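Side-chain contacts in possible prolidase (Bifidobacterium longum NCC2705, PDB 2P9B), which is a putative amidohydrolase, possibly a prolidase, that probably hydrolyses carbon-nitrogen bonds, its exact substrate being unestablished: residues G28-N33 with N407-D412; S127-I132 with Y354-E359; Q193-G198 with H237-I242; D147-G152 with P157-S162. All coordinates share one frame; numbering follows the deposited sequence.

Interaction 1 (G28-N33 with N407-D412)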
loop_
_atom_site.group_PDB
_atom_site.type_symbol
_atom_site.label_atom_id
_atom_site.label_comp_id
_atom_site.label_asym_id
_atom_site.label_seq_id
_atom_site.Cartn_x
_atom_site.Cartn_y
_atom_site.Cartn_z
ATOM N N GLY A 28 -10.197 -12.668 12.082
ATOM C CA GLY A 28 -11.299 -12.570 11.139
ATOM C C GLY A 28 -12.593 -12.328 11.893
ATOM O O GLY A 28 -13.674 -12.724 11.457
ATOM N N THR A 29 -12.466 -11.668 13.038
ATOM C CA THR A 29 -13.598 -11.359 13.903
ATOM C C THR A 29 -14.612 -10.416 13.265
ATOM O O THR A 29 -14.242 -9.456 12.589
ATOM C CB THR A 29 -13.125 -10.699 15.213
ATOM O OG1 THR A 29 -12.194 -11.560 15.881
ATOM C CG2 THR A 29 -14.311 -10.423 16.127
ATOM N N ILE A 30 -15.891 -10.696 13.498
ATOM C CA ILE A 30 -16.973 -9.859 12.996
ATOM C C ILE A 30 -17.898 -9.523 14.163
ATOM O O ILE A 30 -18.155 -10.362 15.026
ATOM C CB ILE A 30 -17.801 -10.552 11.887
ATOM C CG1 ILE A 30 -18.584 -11.733 12.459
ATOM C CG2 ILE A 30 -16.888 -11.015 10.771
ATOM C CD1 ILE A 30 -19.600 -12.309 11.488
ATOM N N LEU A 31 -18.390 -8.293 14.190
ATOM C CA LEU A 31 -19.280 -7.851 15.256
ATOM C C LEU A 31 -20.581 -7.385 14.624
ATOM O O LEU A 31 -20.573 -6.529 13.743
ATOM C CB LEU A 31 -18.626 -6.709 16.028
ATOM C CG LEU A 31 -17.184 -7.009 16.454
ATOM C CD1 LEU A 31 -16.568 -5.766 17.055
ATOM C CD2 LEU A 31 -17.165 -8.172 17.444
ATOM N N ARG A 32 -21.697 -7.941 15.082
ATOM C CA ARG A 32 -22.999 -7.604 14.520
ATOM C C ARG A 32 -23.750 -6.467 15.209
ATOM O O ARG A 32 -23.550 -6.204 16.392
ATOM C CB ARG A 32 -23.869 -8.861 14.498
ATOM C CG ARG A 32 -23.206 -10.023 13.783
ATOM C CD ARG A 32 -24.040 -11.288 13.875
ATOM N NE ARG A 32 -23.355 -12.428 13.270
ATOM C CZ ARG A 32 -22.232 -12.966 13.737
ATOM N NH1 ARG A 32 -21.652 -12.472 14.824
ATOM N NH2 ARG A 32 -21.682 -13.997 13.113
ATOM N N ASN A 33 -24.610 -5.801 14.439
ATOM C CA ASN A 33 -25.433 -4.686 14.914
ATOM C C ASN A 33 -24.658 -3.730 15.816
ATOM O O ASN A 33 -24.948 -3.586 17.009
ATOM C CB ASN A 33 -26.669 -5.225 15.635
ATOM C CG ASN A 33 -27.735 -4.165 15.832
ATOM O OD1 ASN A 33 -27.901 -3.275 14.995
ATOM N ND2 ASN A 33 -28.480 -4.267 16.927
ATOM N N ASN A 407 -21.310 -3.462 0.753
ATOM C CA ASN A 407 -22.655 -4.001 0.584
ATOM C C ASN A 407 -22.727 -5.493 0.899
ATOM O O ASN A 407 -23.816 -6.067 0.979
ATOM C CB ASN A 407 -23.140 -3.737 -0.843
ATOM C CG ASN A 407 -23.470 -2.276 -1.083
ATOM O OD1 ASN A 407 -23.152 -1.718 -2.132
ATOM N ND2 ASN A 407 -24.122 -1.651 -0.114
ATOM N N ALA A 408 -21.571 -6.121 1.084
ATOM C CA ALA A 408 -21.523 -7.544 1.399
ATOM C C ALA A 408 -20.291 -7.832 2.251
ATOM O O ALA A 408 -19.415 -6.978 2.390
ATOM C CB ALA A 408 -21.489 -8.371 0.113
ATOM N N ASN A 409 -20.227 -9.034 2.813
ATOM C CA ASN A 409 -19.108 -9.421 3.669
ATOM C C ASN A 409 -17.911 -9.916 2.860
ATOM O O ASN A 409 -17.982 -10.955 2.204
ATOM C CB ASN A 409 -19.549 -10.519 4.639
ATOM C CG ASN A 409 -18.527 -10.781 5.721
ATOM O OD1 ASN A 409 -17.346 -10.487 5.560
ATOM N ND2 ASN A 409 -18.979 -11.350 6.833
ATOM N N PRO A 410 -16.784 -9.185 2.912
ATOM C CA PRO A 410 -15.581 -9.575 2.170
ATOM C C PRO A 410 -14.942 -10.875 2.653
ATOM O O PRO A 410 -14.128 -11.462 1.951
ATOM C CB PRO A 410 -14.664 -8.369 2.347
ATOM C CG PRO A 410 -15.017 -7.893 3.723
ATOM C CD PRO A 410 -16.539 -7.961 3.699
ATOM N N LEU A 411 -15.310 -11.321 3.850
ATOM C CA LEU A 411 -14.764 -12.568 4.376
ATOM C C LEU A 411 -15.359 -13.743 3.602
ATOM O O LEU A 411 -14.747 -14.808 3.498
ATOM C CB LEU A 411 -15.079 -12.706 5.867
ATOM C CG LEU A 411 -14.217 -11.847 6.796
ATOM C CD1 LEU A 411 -14.790 -11.830 8.201
ATOM C CD2 LEU A 411 -12.799 -12.398 6.788
ATOM N N ASP A 412 -16.551 -13.535 3.048
ATOM C CA ASP A 412 -17.225 -14.574 2.275
ATOM C C ASP A 412 -16.866 -14.484 0.796
ATOM O O ASP A 412 -16.911 -15.483 0.074
ATOM C CB ASP A 412 -18.743 -14.472 2.444
ATOM C CG ASP A 412 -19.181 -14.680 3.878
ATOM O OD1 ASP A 412 -18.584 -15.537 4.560
ATOM O OD2 ASP A 412 -20.129 -13.995 4.315
#
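Leu411, whose side chain meets Ile30 and Gly28, has its backbone N held by the carboxamide of Asn409: N donates to Asn409 OD1 over 2.8 Å. The donor sits 39° out of the carbonyl plane, above it and not on a lone pair. This is an Asx turn, and the backbone bond from Asp412 N to Asn409 O (3.1 Å) closes the same bend. Within the turn Leu411 keeps CG beside its own N, chi1 -76°, and sends CD1 across to the 28-33 segment. There CD1 lies 3.4 Å from Ile30 CG2, tighter than usual for two methyls, with the two side chains at a slant to each other. The same CD1 lies 3.6 Å from Gly28 O, so one methyl meets a carbonyl oxygen and a branched side chain that lie next to each other. The fold explains the meeting of chain parts so far apart in sequence: strand 30-32 pairs antiparallel with strand 19-22, and the loop 407-412 follows strand 403-406 of the same mixed sheet, consistent with the composite beta domain that accompanies the barrel in amidohydrolases. Val22 of strand 19-22 touches both Asn409 and Leu411, while Ala372 and Leu375 of helix 371-385 pack on Leu411 too. At Ile30 the two branches divide the work, because CG1 stands between the backbone N and the carbonyl carbon (chi1 68°). Ile30 CG2 is thereby turned to Leu411, with Asn409 ND2 more loosely placed at 4.5 Å, whereas Ile30 CD1 rests over a guanidinium face of Arg32, offset toward the rim.

Interaction 2 (S127-I132 with Y354-E359)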
loop_
_atom_site.group_PDB
_atom_site.type_symbol
_atom_site.label_atom_id
_atom_site.label_comp_id
_atom_site.label_asym_id
_atom_site.label_seq_id
_atom_site.Cartn_x
_atom_site.Cartn_y
_atom_site.Cartn_z
ATOM N N SER A 127 -11.993 4.174 -4.188
ATOM C CA SER A 127 -11.993 2.720 -4.244
ATOM C C SER A 127 -11.959 2.144 -2.828
ATOM O O SER A 127 -12.004 0.927 -2.646
ATOM C CB SER A 127 -10.793 2.204 -5.053
ATOM O OG SER A 127 -9.580 2.270 -4.317
ATOM N N GLY A 128 -11.873 3.027 -1.836
ATOM C CA GLY A 128 -11.856 2.590 -0.448
ATOM C C GLY A 128 -10.510 2.568 0.266
ATOM O O GLY A 128 -10.416 2.059 1.387
ATOM N N VAL A 129 -9.479 3.125 -0.364
ATOM C CA VAL A 129 -8.129 3.174 0.205
ATOM C C VAL A 129 -7.920 4.513 0.920
ATOM O O VAL A 129 -7.836 5.558 0.279
ATOM C CB VAL A 129 -7.078 3.026 -0.903
ATOM C CG1 VAL A 129 -5.690 2.946 -0.300
ATOM C CG2 VAL A 129 -7.379 1.786 -1.724
ATOM N N THR A 130 -7.817 4.472 2.247
ATOM C CA THR A 130 -7.677 5.685 3.037
ATOM C C THR A 130 -6.255 6.108 3.395
ATOM O O THR A 130 -6.045 7.208 3.902
ATOM C CB THR A 130 -8.526 5.579 4.314
ATOM O OG1 THR A 130 -8.265 4.329 4.959
ATOM C CG2 THR A 130 -10.005 5.650 3.967
ATOM N N THR A 131 -5.285 5.239 3.136
ATOM C CA THR A 131 -3.889 5.558 3.384
ATOM C C THR A 131 -3.096 4.925 2.253
ATOM O O THR A 131 -3.364 3.787 1.869
ATOM C CB THR A 131 -3.370 4.977 4.723
ATOM O OG1 THR A 131 -4.140 5.500 5.810
ATOM C CG2 THR A 131 -1.903 5.356 4.935
ATOM N N ILE A 132 -2.141 5.671 1.712
ATOM C CA ILE A 132 -1.305 5.163 0.639
ATOM C C ILE A 132 0.121 5.628 0.844
ATOM O O ILE A 132 0.369 6.609 1.550
ATOM C CB ILE A 132 -1.752 5.673 -0.775
ATOM C CG1 ILE A 132 -1.598 7.198 -0.873
ATOM C CG2 ILE A 132 -3.178 5.254 -1.053
ATOM C CD1 ILE A 132 -1.891 7.754 -2.270
ATOM N N TYR A 354 -7.585 1.842 -8.956
ATOM C CA TYR A 354 -8.711 1.409 -8.138
ATOM C C TYR A 354 -8.762 -0.086 -7.829
ATOM O O TYR A 354 -9.726 -0.556 -7.225
ATOM C CB TYR A 354 -10.015 1.815 -8.825
ATOM C CG TYR A 354 -10.121 1.308 -10.254
ATOM C CD1 TYR A 354 -10.354 -0.045 -10.525
ATOM C CD2 TYR A 354 -9.954 2.174 -11.332
ATOM C CE1 TYR A 354 -10.416 -0.519 -11.837
ATOM C CE2 TYR A 354 -10.015 1.710 -12.647
ATOM C CZ TYR A 354 -10.244 0.365 -12.891
ATOM O OH TYR A 354 -10.284 -0.100 -14.190
ATOM N N ALA A 355 -7.729 -0.829 -8.220
ATOM C CA ALA A 355 -7.736 -2.273 -8.022
ATOM C C ALA A 355 -6.981 -2.820 -6.816
ATOM O O ALA A 355 -6.521 -3.954 -6.838
ATOM C CB ALA A 355 -7.236 -2.960 -9.302
ATOM N N THR A 356 -6.870 -2.037 -5.749
ATOM C CA THR A 356 -6.163 -2.533 -4.573
ATOM C C THR A 356 -6.752 -3.866 -4.091
ATOM O O THR A 356 -6.015 -4.770 -3.703
ATOM C CB THR A 356 -6.221 -1.504 -3.418
ATOM O OG1 THR A 356 -5.507 -0.326 -3.798
ATOM C CG2 THR A 356 -5.596 -2.080 -2.145
ATOM N N TRP A 357 -8.078 -3.986 -4.145
ATOM C CA TRP A 357 -8.763 -5.194 -3.684
ATOM C C TRP A 357 -8.225 -6.482 -4.313
ATOM O O TRP A 357 -8.201 -7.533 -3.672
ATOM C CB TRP A 357 -10.270 -5.101 -3.965
ATOM C CG TRP A 357 -10.605 -5.263 -5.420
ATOM C CD1 TRP A 357 -10.578 -4.299 -6.383
ATOM C CD2 TRP A 357 -10.907 -6.495 -6.091
ATOM N NE1 TRP A 357 -10.834 -4.855 -7.617
ATOM C CE2 TRP A 357 -11.039 -6.199 -7.464
ATOM C CE3 TRP A 357 -11.070 -7.819 -5.661
ATOM C CZ2 TRP A 357 -11.329 -7.185 -8.415
ATOM C CZ3 TRP A 357 -11.356 -8.798 -6.608
ATOM C CH2 TRP A 357 -11.482 -8.470 -7.970
ATOM N N ARG A 358 -7.806 -6.398 -5.570
ATOM C CA ARG A 358 -7.295 -7.564 -6.283
ATOM C C ARG A 358 -6.092 -8.185 -5.583
ATOM O O ARG A 358 -5.909 -9.402 -5.620
ATOM C CB ARG A 358 -6.912 -7.182 -7.717
ATOM C CG ARG A 358 -6.342 -8.337 -8.537
ATOM C CD ARG A 358 -7.435 -9.302 -8.977
ATOM N NE ARG A 358 -8.240 -8.735 -10.055
ATOM C CZ ARG A 358 -9.221 -9.380 -10.676
ATOM N NH1 ARG A 358 -9.530 -10.621 -10.325
ATOM N NH2 ARG A 358 -9.881 -8.789 -11.662
ATOM N N GLU A 359 -5.276 -7.357 -4.937
ATOM C CA GLU A 359 -4.082 -7.864 -4.253
ATOM C C GLU A 359 -4.441 -8.843 -3.144
ATOM O O GLU A 359 -3.708 -9.805 -2.894
ATOM C CB GLU A 359 -3.252 -6.703 -3.676
ATOM C CG GLU A 359 -1.882 -7.112 -3.091
ATOM C CD GLU A 359 -0.895 -7.667 -4.127
ATOM O OE1 GLU A 359 -1.129 -7.522 -5.345
ATOM O OE2 GLU A 359 0.130 -8.246 -3.710
HETATM O O HOH W 1 -7.248 0.900 -5.241
#
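Ser127 and Tyr354 bring their backbones together with CA atoms 5.3 Å apart, and the chains diverge to 7.7 Å between the CA atoms of Val129 and Thr356. At the close end Ser127 CB lies 3.7 Å from Tyr354 O and 3.9 Å from Tyr354 CB, a fit of the serine CB against the tyrosine carbonyl and CB, while the tyrosine ring leads away toward its hydroxyl partners Asp442 and Phe438. At the wider end Val129 CG2, anti to its carbonyl carbon, packs on Thr356 OG1 at 3.5 Å, with Thr356 CB behind it. Water 1 bridges the two hydroxyls. It donates to Ser127 OG over 2.9 Å and lies 2.6 Å from Thr356 OG1, in a hydrogen bond of undecided direction. Each buried hydroxyl has a second partner in the protein, Leu124 O for Ser127 and Asn75 ND2 for Thr356. Gly128, at positive phi, is the turning point of a Schellman motif that ends helix 113-126 and releases the chain into strand 129-134. Helix 356-367 set beside the start of that strand, with Asn75 of the neighbouring strand 68-78 touching Val129 and bonded to Thr356, fits the helix-on-strand packing of the TIM-barrel amidohydrolase fold.

Interaction 3 (Q193-G198 with H237-I242)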
loop_
_atom_site.group_PDB
_atom_site.type_symbol
_atom_site.label_atom_id
_atom_site.label_comp_id
_atom_site.label_asym_id
_atom_site.label_seq_id
_atom_site.Cartn_x
_atom_site.Cartn_y
_atom_site.Cartn_z
ATOM N N GLN A 193 18.446 15.447 0.111
ATOM C CA GLN A 193 17.706 16.339 -0.774
ATOM C C GLN A 193 16.217 16.024 -0.674
ATOM O O GLN A 193 15.387 16.930 -0.618
ATOM C CB GLN A 193 18.183 16.176 -2.222
ATOM C CG GLN A 193 19.671 16.457 -2.398
ATOM C CD GLN A 193 20.136 16.377 -3.846
ATOM O OE1 GLN A 193 19.909 15.382 -4.533
ATOM N NE2 GLN A 193 20.801 17.430 -4.311
ATOM N N ASN A 194 15.882 14.738 -0.653
ATOM C CA ASN A 194 14.490 14.333 -0.546
ATOM C C ASN A 194 13.914 14.721 0.806
ATOM O O ASN A 194 12.810 15.245 0.884
ATOM C CB ASN A 194 14.345 12.824 -0.748
ATOM C CG ASN A 194 13.977 12.463 -2.173
ATOM O OD1 ASN A 194 13.843 13.334 -3.029
ATOM N ND2 ASN A 194 13.806 11.171 -2.431
ATOM N N LEU A 195 14.668 14.464 1.868
ATOM C CA LEU A 195 14.214 14.799 3.213
ATOM C C LEU A 195 13.995 16.307 3.343
ATOM O O LEU A 195 12.978 16.753 3.882
ATOM C CB LEU A 195 15.240 14.316 4.244
ATOM C CG LEU A 195 15.409 12.795 4.336
ATOM C CD1 LEU A 195 16.613 12.451 5.201
ATOM C CD2 LEU A 195 14.140 12.180 4.912
ATOM N N LYS A 196 14.949 17.089 2.849
ATOM C CA LYS A 196 14.845 18.542 2.907
ATOM C C LYS A 196 13.588 19.009 2.169
ATOM O O LYS A 196 12.949 19.987 2.564
ATOM C CB LYS A 196 16.098 19.182 2.292
ATOM C CG LYS A 196 16.077 20.715 2.240
ATOM C CD LYS A 196 15.871 21.334 3.622
ATOM C CE LYS A 196 15.714 22.850 3.519
ATOM N NZ LYS A 196 15.136 23.451 4.749
ATOM N N ALA A 197 13.233 18.291 1.105
ATOM C CA ALA A 197 12.061 18.621 0.303
ATOM C C ALA A 197 10.746 18.253 0.985
ATOM O O ALA A 197 9.671 18.618 0.503
ATOM C CB ALA A 197 12.149 17.943 -1.052
ATOM N N GLY A 198 10.830 17.511 2.087
ATOM C CA GLY A 198 9.634 17.152 2.831
ATOM C C GLY A 198 9.033 15.763 2.683
ATOM O O GLY A 198 7.920 15.528 3.155
ATOM N N HIS A 237 16.445 7.166 8.518
ATOM C CA HIS A 237 16.047 6.766 9.863
ATOM C C HIS A 237 16.308 7.833 10.915
ATOM O O HIS A 237 15.624 7.881 11.935
ATOM C CB HIS A 237 16.742 5.457 10.230
ATOM C CG HIS A 237 16.292 4.294 9.404
ATOM N ND1 HIS A 237 16.955 3.086 9.386
ATOM C CD2 HIS A 237 15.242 4.161 8.559
ATOM C CE1 HIS A 237 16.334 2.259 8.562
ATOM N NE2 HIS A 237 15.292 2.888 8.047
ATOM N N GLN A 238 17.295 8.685 10.664
ATOM C CA GLN A 238 17.605 9.764 11.596
ATOM C C GLN A 238 16.387 10.667 11.711
ATOM O O GLN A 238 16.177 11.320 12.734
ATOM C CB GLN A 238 18.792 10.585 11.092
ATOM C CG GLN A 238 20.147 9.986 11.384
ATOM C CD GLN A 238 21.264 10.874 10.883
ATOM O OE1 GLN A 238 21.219 12.097 11.050
ATOM N NE2 GLN A 238 22.279 10.268 10.272
ATOM N N TYR A 239 15.587 10.699 10.648
ATOM C CA TYR A 239 14.389 11.521 10.607
ATOM C C TYR A 239 13.119 10.701 10.761
ATOM O O TYR A 239 12.017 11.200 10.535
ATOM C CB TYR A 239 14.364 12.317 9.300
ATOM C CG TYR A 239 15.442 13.372 9.262
ATOM C CD1 TYR A 239 15.223 14.632 9.814
ATOM C CD2 TYR A 239 16.700 13.095 8.727
ATOM C CE1 TYR A 239 16.227 15.592 9.838
ATOM C CE2 TYR A 239 17.719 14.051 8.748
ATOM C CZ TYR A 239 17.471 15.298 9.309
ATOM O OH TYR A 239 18.457 16.250 9.359
ATOM N N GLY A 240 13.283 9.442 11.161
ATOM C CA GLY A 240 12.140 8.573 11.368
ATOM C C GLY A 240 11.365 8.238 10.109
ATOM O O GLY A 240 10.175 7.931 10.166
ATOM N N VAL A 241 12.039 8.284 8.966
ATOM C CA VAL A 241 11.396 7.985 7.697
ATOM C C VAL A 241 11.659 6.543 7.263
ATOM O O VAL A 241 12.797 6.081 7.279
ATOM C CB VAL A 241 11.888 8.965 6.610
ATOM C CG1 VAL A 241 11.353 8.558 5.249
ATOM C CG2 VAL A 241 11.419 10.372 6.951
ATOM N N ILE A 242 10.601 5.825 6.883
ATOM C CA ILE A 242 10.763 4.438 6.454
ATOM C C ILE A 242 11.240 4.333 5.010
ATOM O O ILE A 242 10.828 5.100 4.138
ATOM C CB ILE A 242 9.457 3.621 6.601
ATOM C CG1 ILE A 242 8.335 4.274 5.807
ATOM C CG2 ILE A 242 9.084 3.494 8.072
ATOM C CD1 ILE A 242 7.100 3.394 5.676
#
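Leu195 and Tyr239 use nearly the same first torsion to reach each other: chi1 is -66° in the leucine and -69° in the tyrosine, each CG lying beside its own backbone N and anti to the carbonyl carbon. Val241, with CG2 likewise beside its N, completes the contact. The setting is a pair of helix ends in the TIM-barrel fold of this family, helix 184-196 before strand 202-205 and helix 226-238 before strand 243-247, two strands that run parallel as neighbours. Both helices finish in a Schellman motif, with Gly198 and Gly240 at positive phi. In the first, Gly198 N donates to Leu195 O over 2.9 Å, so the residue that carries the contact also carries a bond of the cap. In the second, Val241 N returns to Ala236 O, and the valine that makes this bond also turns its side chain to Leu195. The leucine therefore divides its methyls between two neighbours. Leu195 CD1 approaches the CD2-CE2 bond of Tyr239 obliquely, 3.6 Å from CD2 and 4.0 Å from CE2, the two side chains crossing at a slant. CD2 of the leucine goes to the valine, and there the side chains run past each other in opposite directions. Val241 also touches Ile202 of strand 202-205, while the amide of Asn194, one residue before the leucine, is bonded to Tyr140 and to Pro164 O. Tyr239 is exposed and Val241 buried, so the apolar patch passes from surface to interior through Leu195, whose CD2 ends 3.9 Å from Val241 CG2.

Interaction 4 (D147-G152 with P157-S162)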
loop_
_atom_site.group_PDB
_atom_site.type_symbol
_atom_site.label_atom_id
_atom_site.label_comp_id
_atom_site.label_asym_id
_atom_site.label_seq_id
_atom_site.Cartn_x
_atom_site.Cartn_y
_atom_site.Cartn_z
ATOM N N ASP A 147 0.461 17.721 1.833
ATOM C CA ASP A 147 0.362 18.855 2.739
ATOM C C ASP A 147 -0.997 19.548 2.668
ATOM O O ASP A 147 -1.509 20.014 3.688
ATOM C CB ASP A 147 1.488 19.866 2.471
ATOM C CG ASP A 147 2.854 19.351 2.908
ATOM O OD1 ASP A 147 2.902 18.359 3.666
ATOM O OD2 ASP A 147 3.879 19.947 2.504
ATOM N N GLN A 148 -1.589 19.610 1.479
ATOM C CA GLN A 148 -2.894 20.249 1.333
ATOM C C GLN A 148 -3.966 19.398 2.008
ATOM O O GLN A 148 -4.868 19.920 2.659
ATOM C CB GLN A 148 -3.230 20.453 -0.143
ATOM C CG GLN A 148 -2.221 21.326 -0.872
ATOM C CD GLN A 148 -2.503 21.429 -2.353
ATOM O OE1 GLN A 148 -2.736 20.424 -3.021
ATOM N NE2 GLN A 148 -2.472 22.647 -2.878
ATOM N N ILE A 149 -3.860 18.083 1.845
ATOM C CA ILE A 149 -4.806 17.161 2.465
ATOM C C ILE A 149 -4.669 17.243 3.990
ATOM O O ILE A 149 -5.668 17.333 4.711
ATOM C CB ILE A 149 -4.542 15.703 1.995
ATOM C CG1 ILE A 149 -4.872 15.581 0.505
ATOM C CG2 ILE A 149 -5.356 14.712 2.842
ATOM C CD1 ILE A 149 -4.508 14.239 -0.125
ATOM N N ASP A 150 -3.432 17.225 4.477
ATOM C CA ASP A 150 -3.180 17.289 5.915
ATOM C C ASP A 150 -3.696 18.591 6.517
ATOM O O ASP A 150 -4.120 18.624 7.671
ATOM C CB ASP A 150 -1.681 17.149 6.213
ATOM C CG ASP A 150 -1.126 15.794 5.804
ATOM O OD1 ASP A 150 -1.925 14.882 5.497
ATOM O OD2 ASP A 150 0.114 15.641 5.798
ATOM N N ALA A 151 -3.662 19.662 5.731
ATOM C CA ALA A 151 -4.134 20.959 6.197
ATOM C C ALA A 151 -5.657 21.058 6.086
ATOM O O ALA A 151 -6.258 22.016 6.569
ATOM C CB ALA A 151 -3.475 22.077 5.396
ATOM N N GLY A 152 -6.273 20.064 5.451
ATOM C CA GLY A 152 -7.721 20.060 5.300
ATOM C C GLY A 152 -8.231 20.872 4.123
ATOM O O GLY A 152 -9.429 21.153 4.023
ATOM N N PRO A 157 -6.755 10.820 0.575
ATOM C CA PRO A 157 -6.235 9.813 1.500
ATOM C C PRO A 157 -5.022 10.328 2.263
ATOM O O PRO A 157 -4.427 11.347 1.899
ATOM C CB PRO A 157 -5.869 8.664 0.572
ATOM C CG PRO A 157 -5.354 9.401 -0.649
ATOM C CD PRO A 157 -6.400 10.491 -0.820
ATOM N N ARG A 158 -4.670 9.620 3.328
ATOM C CA ARG A 158 -3.492 9.954 4.118
ATOM C C ARG A 158 -2.352 9.486 3.219
ATOM O O ARG A 158 -2.359 8.342 2.762
ATOM C CB ARG A 158 -3.512 9.162 5.427
ATOM C CG ARG A 158 -2.275 9.331 6.286
ATOM C CD ARG A 158 -2.405 8.556 7.593
ATOM N NE ARG A 158 -3.501 9.051 8.429
ATOM C CZ ARG A 158 -4.728 8.539 8.449
ATOM N NH1 ARG A 158 -5.037 7.502 7.679
ATOM N NH2 ARG A 158 -5.649 9.059 9.250
ATOM N N ILE A 159 -1.383 10.360 2.959
ATOM C CA ILE A 159 -0.289 10.019 2.059
ATOM C C ILE A 159 1.131 10.045 2.613
ATOM O O ILE A 159 1.531 10.994 3.292
ATOM C CB ILE A 159 -0.283 10.969 0.817
ATOM C CG1 ILE A 159 -1.606 10.868 0.059
ATOM C CG2 ILE A 159 0.888 10.626 -0.107
ATOM C CD1 ILE A 159 -1.716 11.868 -1.098
ATOM N N LEU A 160 1.876 8.976 2.343
ATOM C CA LEU A 160 3.289 8.931 2.696
ATOM C C LEU A 160 3.919 9.133 1.322
ATOM O O LEU A 160 3.854 8.246 0.471
ATOM C CB LEU A 160 3.702 7.580 3.270
ATOM C CG LEU A 160 3.524 7.409 4.778
ATOM C CD1 LEU A 160 2.050 7.270 5.124
ATOM C CD2 LEU A 160 4.302 6.182 5.222
ATOM N N ALA A 161 4.497 10.309 1.106
ATOM C CA ALA A 161 5.111 10.654 -0.176
ATOM C C ALA A 161 6.610 10.390 -0.177
ATOM O O ALA A 161 7.323 10.816 0.723
ATOM C CB ALA A 161 4.844 12.128 -0.496
ATOM N N SER A 162 7.076 9.701 -1.212
ATOM C CA SER A 162 8.482 9.345 -1.333
ATOM C C SER A 162 9.331 10.326 -2.126
ATOM O O SER A 162 10.557 10.296 -2.029
ATOM C CB SER A 162 8.597 7.993 -2.028
ATOM O OG SER A 162 8.211 8.132 -3.389
HETATM O O HOH W 2 -2.225 13.107 2.801
#
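Apolar packing centres on Ile149, whose CD1 meets Ile159 CD1 at 3.8 Å with the two side chains crossing at about a right angle. CG1 of Ile149 stands beside the backbone N and anti to the carbonyl carbon (chi1 -67°), which carries CD1 from the helix to the strand. The Pro157 ring is grazed more loosely, its CD lying 4.3 Å from that methyl. Ile159 also touches Val142, Leu145 and Arg146 of the same helix and Ile132 of the adjoining strand.

Carbon also meets a polar atom here: Ile149 CD1 lies 3.5 Å from Pro157 O, and CG2 of the same residue 3.6 Å from it, so both methyls cover the same side of one carbonyl oxygen. That oxygen is served by water 2, which donates to it over 3.0 Å and accepts from Ile159 N over 2.9 Å. A longer third bond, 3.2 Å, runs from the water to Asp150 OD1. One solvent molecule thus ties the last helical turn to the backbone of the strand through a carboxylate.

The Arg158 side chain starts away from the helix, and its NH1 forms a salt bridge with Asp402 and a hydrogen bond with Thr131 OG1.

In the backbone, Gly152 at positive phi ends the helix in a Schellman motif. The short return from there to Pro157 lays helix 141-150 against strand 158-160, which pairs in parallel with strand 129-134: a beta-alpha-beta crossover, the repeating unit of a TIM barrel.

In the fold
Interactions 2 and 4 are joined directly: Thr130 O lies 2.8 Å from Arg158 N and Ile132 N 2.9 Å from Arg158 O, probable hydrogen bonds between neighbouring parallel strands. Interaction 4 also touches interaction 3, where Ile242 CD1 packs 4.0 Å from Leu160 CD2, the centres of the two interactions being about 15 Å apart. Interaction 1 stands off: its centre is about 18 Å from that of interaction 2, although both reach the same branched sheet, and about 39 Å from that of interaction 3, across the chain's centre. His77 of strand 68-78, which pairs with strand 129-134 of interaction 2, may form an empty metal site with His79 and Asp345, as the amidohydrolase family would suggest.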